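Local coordinates for protein tRNA (adenine(58)-N(1))-methyltransferase TrmI (Thermus thermophilus, PDB 2PWY) that catalyses the S-adenosyl-L-methionine-dependent methylation of adenosine 58 in tRNA at N1 and is required for growth at extreme temperatures, at residues L92-G106 / L114-E128. Sequence-based numbering, arbitrary orientation.
Sequences LDLAPGMRVLEAGTG and LARAVGEKGLVESYE. With SAH (S-adenosyl-L-homocysteine), chain E.
E102 and S126 face each other on neighbouring parallel strands, 99-103 and 123-128, of a Rossmann-like beta-alpha-beta unit whose helix, 109-118, packs over the V100 and E102 side of the sheet. With CG opposite the backbone N (chi1 179°), the E102 chain runs out extended and passes aslant the side chain of L114. Its CB lies 3.8 Å from L114 CD1, CG, CD and OE2 pass the same methyl, and OE1 accepts a bond from S126 OG (2.7 Å), which arrives from above the carboxylate plane; T111 of the helix also bonds OE1. S126 OG in turn receives T105 OG1 at 2.7 Å, a chain small hydroxyls suit. Were E102 an alanine, the hydroxyl of S126 would probably lose its acceptor and T105 would be less firmly held. Further along, beta-branched V100 and V118 meet through their CG1 methyls (4.0 Å). At the strands' carboxyl ends, E128 OE1 takes the G106 N-H (2.8 Å) and SAH O3' (2.6 Å), while OE2 takes SAH O2' (2.7 Å). G104 and G106 must lack side chains, since a CB on either would strike the ligand. The buried E102–S126–T105 chain probably helps to fix the turn between G104 and G106, and acidic E128 reads the ribose diol, as in class I methyltransferases.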
loop_
_atom_site.group_PDB
_atom_site.type_symbol
_atom_site.label_atom_id
_atom_site.label_comp_id
_atom_site.label_asym_id
_atom_site.label_seq_id
_atom_site.Cartn_x
_atom_site.Cartn_y
_atom_site.Cartn_z
ATOM N N LEU A 92 -8.164 9.142 -18.821
ATOM C CA LEU A 92 -8.639 9.436 -20.175
ATOM C C LEU A 92 -9.072 10.896 -20.349
ATOM O O LEU A 92 -9.309 11.355 -21.483
ATOM C CB LEU A 92 -9.793 8.497 -20.539
ATOM C CG LEU A 92 -9.414 7.056 -20.893
ATOM C CD1 LEU A 92 -10.616 6.144 -20.806
ATOM C CD2 LEU A 92 -8.759 6.960 -22.278
ATOM N N ASP A 93 -9.150 11.613 -19.233
ATOM C CA ASP A 93 -9.510 13.034 -19.216
ATOM C C ASP A 93 -10.833 13.280 -19.967
ATOM O O ASP A 93 -10.929 14.148 -20.835
ATOM C CB ASP A 93 -8.362 13.890 -19.789
ATOM C CG ASP A 93 -8.623 15.369 -19.638
ATOM O OD1 ASP A 93 -9.055 15.767 -18.529
ATOM O OD2 ASP A 93 -8.409 16.112 -20.629
ATOM N N LEU A 94 -11.846 12.482 -19.637
ATOM C CA LEU A 94 -13.135 12.567 -20.327
ATOM C C LEU A 94 -14.022 13.649 -19.743
ATOM O O LEU A 94 -14.196 13.734 -18.523
ATOM C CB LEU A 94 -13.869 11.219 -20.286
ATOM C CG LEU A 94 -13.143 10.057 -20.959
ATOM C CD1 LEU A 94 -13.951 8.814 -20.790
ATOM C CD2 LEU A 94 -12.875 10.333 -22.453
ATOM N N ALA A 95 -14.583 14.459 -20.633
ATOM C CA ALA A 95 -15.469 15.553 -20.276
ATOM C C ALA A 95 -16.742 15.426 -21.113
ATOM O O ALA A 95 -16.756 14.696 -22.110
ATOM C CB ALA A 95 -14.782 16.889 -20.545
ATOM N N PRO A 96 -17.828 16.109 -20.699
ATOM C CA PRO A 96 -19.058 16.014 -21.483
ATOM C C PRO A 96 -18.859 16.367 -22.953
ATOM O O PRO A 96 -18.163 17.333 -23.273
ATOM C CB PRO A 96 -19.987 17.025 -20.809
ATOM C CG PRO A 96 -19.501 17.082 -19.392
ATOM C CD PRO A 96 -17.999 16.952 -19.499
ATOM N N GLY A 97 -19.485 15.581 -23.820
ATOM C CA GLY A 97 -19.480 15.850 -25.254
ATOM C C GLY A 97 -18.417 15.075 -25.998
ATOM O O GLY A 97 -18.416 15.044 -27.239
ATOM N N MET A 98 -17.496 14.456 -25.255
ATOM C CA MET A 98 -16.406 13.717 -25.886
ATOM C C MET A 98 -16.862 12.386 -26.481
ATOM O O MET A 98 -17.924 11.870 -26.121
ATOM C CB MET A 98 -15.261 13.495 -24.903
ATOM C CG MET A 98 -14.398 14.733 -24.709
ATOM S SD MET A 98 -13.009 14.423 -23.609
ATOM C CE MET A 98 -12.310 16.066 -23.428
ATOM N N ARG A 99 -16.026 11.838 -27.361
ATOM C CA ARG A 99 -16.297 10.566 -28.029
ATOM C C ARG A 99 -15.196 9.595 -27.625
ATOM O O ARG A 99 -14.016 9.858 -27.867
ATOM C CB ARG A 99 -16.324 10.769 -29.541
ATOM C CG ARG A 99 -17.328 11.821 -29.981
ATOM C CD ARG A 99 -17.252 12.117 -31.476
ATOM N NE ARG A 99 -18.078 11.206 -32.273
ATOM C CZ ARG A 99 -17.587 10.240 -33.042
ATOM N NH1 ARG A 99 -16.276 10.064 -33.115
ATOM N NH2 ARG A 99 -18.399 9.456 -33.749
ATOM N N VAL A 100 -15.587 8.496 -26.989
ATOM C CA VAL A 100 -14.618 7.533 -26.473
ATOM C C VAL A 100 -14.829 6.156 -27.096
ATOM O O VAL A 100 -15.956 5.677 -27.196
ATOM C CB VAL A 100 -14.640 7.479 -24.914
ATOM C CG1 VAL A 100 -16.026 7.070 -24.368
ATOM C CG2 VAL A 100 -13.542 6.557 -24.384
ATOM N N LEU A 101 -13.722 5.543 -27.506
ATOM C CA LEU A 101 -13.735 4.206 -28.088
ATOM C C LEU A 101 -13.460 3.195 -26.980
ATOM O O LEU A 101 -12.545 3.392 -26.171
ATOM C CB LEU A 101 -12.650 4.108 -29.161
ATOM C CG LEU A 101 -12.580 2.829 -29.998
ATOM C CD1 LEU A 101 -13.822 2.652 -30.872
ATOM C CD2 LEU A 101 -11.276 2.862 -30.846
ATOM N N GLU A 102 -14.237 2.113 -26.958
ATOM C CA GLU A 102 -14.073 1.079 -25.942
ATOM C C GLU A 102 -14.051 -0.322 -26.525
ATOM O O GLU A 102 -14.861 -0.650 -27.389
ATOM C CB GLU A 102 -15.214 1.135 -24.904
ATOM C CG GLU A 102 -15.087 0.037 -23.839
ATOM C CD GLU A 102 -16.312 -0.128 -22.930
ATOM O OE1 GLU A 102 -17.466 0.059 -23.385
ATOM O OE2 GLU A 102 -16.105 -0.458 -21.737
ATOM N N ALA A 103 -13.139 -1.152 -26.029
ATOM C CA ALA A 103 -13.235 -2.607 -26.231
ATOM C C ALA A 103 -12.522 -3.328 -25.076
ATOM O O ALA A 103 -11.528 -2.810 -24.568
ATOM C CB ALA A 103 -12.620 -3.009 -27.581
ATOM N N GLY A 104 -13.030 -4.485 -24.624
ATOM C CA GLY A 104 -14.319 -5.044 -25.063
ATOM C C GLY A 104 -15.451 -4.633 -24.130
ATOM O O GLY A 104 -15.219 -4.414 -22.937
ATOM N N THR A 105 -16.672 -4.511 -24.659
ATOM C CA THR A 105 -17.824 -4.127 -23.825
ATOM C C THR A 105 -17.918 -4.994 -22.564
ATOM O O THR A 105 -18.193 -4.486 -21.470
ATOM C CB THR A 105 -19.156 -4.165 -24.621
ATOM O OG1 THR A 105 -18.945 -3.610 -25.926
ATOM C CG2 THR A 105 -20.240 -3.360 -23.910
ATOM N N GLY A 106 -17.678 -6.297 -22.724
ATOM C CA GLY A 106 -17.654 -7.228 -21.601
ATOM C C GLY A 106 -19.027 -7.390 -20.987
ATOM O O GLY A 106 -19.914 -7.966 -21.615
ATOM N N LEU A 114 -17.912 5.210 -18.518
ATOM C CA LEU A 114 -17.623 6.010 -19.720
ATOM C C LEU A 114 -18.838 6.845 -20.167
ATOM O O LEU A 114 -18.714 8.028 -20.528
ATOM C CB LEU A 114 -17.147 5.096 -20.865
ATOM C CG LEU A 114 -15.847 4.291 -20.651
ATOM C CD1 LEU A 114 -15.616 3.381 -21.867
ATOM C CD2 LEU A 114 -14.641 5.185 -20.380
ATOM N N ALA A 115 -20.014 6.225 -20.116
ATOM C CA ALA A 115 -21.261 6.860 -20.554
ATOM C C ALA A 115 -21.659 8.043 -19.663
ATOM O O ALA A 115 -22.104 9.063 -20.163
ATOM C CB ALA A 115 -22.385 5.816 -20.631
ATOM N N ARG A 116 -21.482 7.912 -18.347
ATOM C CA ARG A 116 -21.670 9.053 -17.437
ATOM C C ARG A 116 -20.734 10.189 -17.759
ATOM O O ARG A 116 -21.147 11.358 -17.736
ATOM C CB ARG A 116 -21.407 8.658 -15.995
ATOM C CG ARG A 116 -22.541 7.924 -15.327
ATOM C CD ARG A 116 -22.225 7.799 -13.855
ATOM N NE ARG A 116 -23.384 7.313 -13.133
ATOM C CZ ARG A 116 -23.434 7.135 -11.818
ATOM N NH1 ARG A 116 -22.372 7.396 -11.064
ATOM N NH2 ARG A 116 -24.561 6.688 -11.271
ATOM N N ALA A 117 -19.464 9.853 -18.011
ATOM C CA ALA A 117 -18.431 10.859 -18.229
ATOM C C ALA A 117 -18.658 11.707 -19.474
ATOM O O ALA A 117 -18.444 12.911 -19.444
ATOM C CB ALA A 117 -17.047 10.219 -18.260
ATOM N N VAL A 118 -19.121 11.099 -20.558
ATOM C CA VAL A 118 -19.253 11.859 -21.810
ATOM C C VAL A 118 -20.649 12.448 -21.968
ATOM O O VAL A 118 -20.848 13.393 -22.730
ATOM C CB VAL A 118 -18.835 11.027 -23.054
ATOM C CG1 VAL A 118 -17.406 10.490 -22.892
ATOM C CG2 VAL A 118 -19.799 9.885 -23.315
ATOM N N GLY A 119 -21.616 11.869 -21.253
ATOM C CA GLY A 119 -22.984 12.405 -21.195
ATOM C C GLY A 119 -23.788 12.348 -22.482
ATOM O O GLY A 119 -23.333 11.815 -23.490
ATOM N N GLU A 120 -24.993 12.918 -22.447
ATOM C CA GLU A 120 -25.958 12.739 -23.545
ATOM C C GLU A 120 -25.520 13.284 -24.898
ATOM O O GLU A 120 -26.011 12.848 -25.945
ATOM C CB GLU A 120 -27.341 13.295 -23.155
ATOM C CG GLU A 120 -27.358 14.780 -22.879
ATOM C CD GLU A 120 -28.722 15.294 -22.434
ATOM O OE1 GLU A 120 -29.579 14.478 -22.016
ATOM O OE2 GLU A 120 -28.926 16.524 -22.502
ATOM N N LYS A 121 -24.609 14.253 -24.884
ATOM C CA LYS A 121 -24.100 14.815 -26.131
ATOM C C LYS A 121 -22.797 14.157 -26.565
ATOM O O LYS A 121 -22.293 14.414 -27.662
ATOM C CB LYS A 121 -23.972 16.335 -26.008
ATOM C CG LYS A 121 -25.343 17.001 -25.897
ATOM C CD LYS A 121 -25.264 18.512 -25.855
ATOM C CE LYS A 121 -26.680 19.106 -25.857
ATOM N NZ LYS A 121 -26.657 20.593 -25.702
ATOM N N GLY A 122 -22.274 13.285 -25.708
ATOM C CA GLY A 122 -21.081 12.511 -26.028
ATOM C C GLY A 122 -21.414 11.167 -26.650
ATOM O O GLY A 122 -22.573 10.894 -27.007
ATOM N N LEU A 123 -20.399 10.323 -26.787
ATOM C CA LEU A 123 -20.579 9.014 -27.393
ATOM C C LEU A 123 -19.594 8.018 -26.822
ATOM O O LEU A 123 -18.401 8.310 -26.711
ATOM C CB LEU A 123 -20.381 9.106 -28.915
ATOM C CG LEU A 123 -20.347 7.770 -29.674
ATOM C CD1 LEU A 123 -21.740 7.118 -29.722
ATOM C CD2 LEU A 123 -19.759 7.936 -31.067
ATOM N N VAL A 124 -20.104 6.841 -26.469
ATOM C CA VAL A 124 -19.261 5.684 -26.176
ATOM C C VAL A 124 -19.455 4.730 -27.369
ATOM O O VAL A 124 -20.552 4.229 -27.612
ATOM C CB VAL A 124 -19.665 4.987 -24.833
ATOM C CG1 VAL A 124 -18.733 3.785 -24.532
ATOM C CG2 VAL A 124 -19.664 5.984 -23.669
ATOM N N GLU A 125 -18.389 4.529 -28.138
ATOM C CA GLU A 125 -18.399 3.623 -29.277
ATOM C C GLU A 125 -17.779 2.325 -28.786
ATOM O O GLU A 125 -16.562 2.227 -28.680
ATOM C CB GLU A 125 -17.520 4.225 -30.368
ATOM C CG GLU A 125 -17.697 3.619 -31.729
ATOM C CD GLU A 125 -18.733 4.378 -32.516
ATOM O OE1 GLU A 125 -18.381 5.402 -33.133
ATOM O OE2 GLU A 125 -19.899 3.959 -32.481
ATOM N N SER A 126 -18.609 1.330 -28.485
ATOM C CA SER A 126 -18.140 0.157 -27.761
ATOM C C SER A 126 -18.174 -1.109 -28.607
ATOM O O SER A 126 -19.178 -1.386 -29.272
ATOM C CB SER A 126 -18.981 -0.028 -26.488
ATOM O OG SER A 126 -18.401 -0.992 -25.631
ATOM N N TYR A 127 -17.085 -1.875 -28.582
ATOM C CA TYR A 127 -16.973 -3.099 -29.402
ATOM C C TYR A 127 -16.858 -4.329 -28.539
ATOM O O TYR A 127 -16.127 -4.330 -27.551
ATOM C CB TYR A 127 -15.751 -3.032 -30.341
ATOM C CG TYR A 127 -16.002 -2.088 -31.479
ATOM C CD1 TYR A 127 -16.333 -2.567 -32.740
ATOM C CD2 TYR A 127 -15.968 -0.706 -31.279
ATOM C CE1 TYR A 127 -16.598 -1.686 -33.793
ATOM C CE2 TYR A 127 -16.237 0.171 -32.318
ATOM C CZ TYR A 127 -16.559 -0.326 -33.562
ATOM O OH TYR A 127 -16.834 0.552 -34.586
ATOM N N GLU A 128 -17.566 -5.387 -28.927
ATOM C CA GLU A 128 -17.479 -6.660 -28.219
ATOM C C GLU A 128 -17.555 -7.815 -29.215
ATOM O O GLU A 128 -18.507 -7.895 -29.984
ATOM C CB GLU A 128 -18.612 -6.761 -27.181
ATOM C CG GLU A 128 -18.782 -8.127 -26.519
ATOM C CD GLU A 128 -17.522 -8.641 -25.857
ATOM O OE1 GLU A 128 -17.008 -7.977 -24.917
ATOM O OE2 GLU A 128 -17.050 -9.725 -26.264
HETATM N N SAH E . -14.579 -3.661 -19.010
HETATM C CA SAH E . -15.640 -4.709 -19.167
HETATM C CB SAH E . -15.043 -6.108 -19.083
HETATM C CG SAH E . -14.263 -6.486 -20.345
HETATM S SD SAH E . -13.811 -8.241 -20.285
HETATM C C SAH E . -16.696 -4.491 -18.100
HETATM O O SAH E . -16.519 -3.633 -17.222
HETATM O OXT SAH E . -17.743 -5.147 -18.112
HETATM C "C5'" SAH E . -12.984 -8.278 -21.896
HETATM C "C4'" SAH E . -13.980 -8.415 -23.053
HETATM O "O4'" SAH E . -13.336 -8.046 -24.255
HETATM C "C3'" SAH E . -14.527 -9.829 -23.283
HETATM O "O3'" SAH E . -15.949 -9.755 -23.308
HETATM C "C2'" SAH E . -13.955 -10.249 -24.638
HETATM O "O2'" SAH E . -14.845 -11.016 -25.417
HETATM C "C1'" SAH E . -13.747 -8.915 -25.308
HETATM N N9 SAH E . -12.671 -8.799 -26.307
HETATM C C8 SAH E . -11.385 -9.243 -26.188
HETATM N N7 SAH E . -10.715 -8.849 -27.295
HETATM C C5 SAH E . -11.532 -8.123 -28.089
HETATM C C6 SAH E . -11.350 -7.490 -29.324
HETATM N N6 SAH E . -10.163 -7.517 -29.951
HETATM N N1 SAH E . -12.432 -6.821 -29.880
HETATM C C2 SAH E . -13.651 -6.790 -29.247
HETATM N N3 SAH E . -13.819 -7.429 -28.034
HETATM C C4 SAH E . -12.774 -8.081 -27.469
HETATM O O HOH W 1 -17.236 14.079 -17.369
#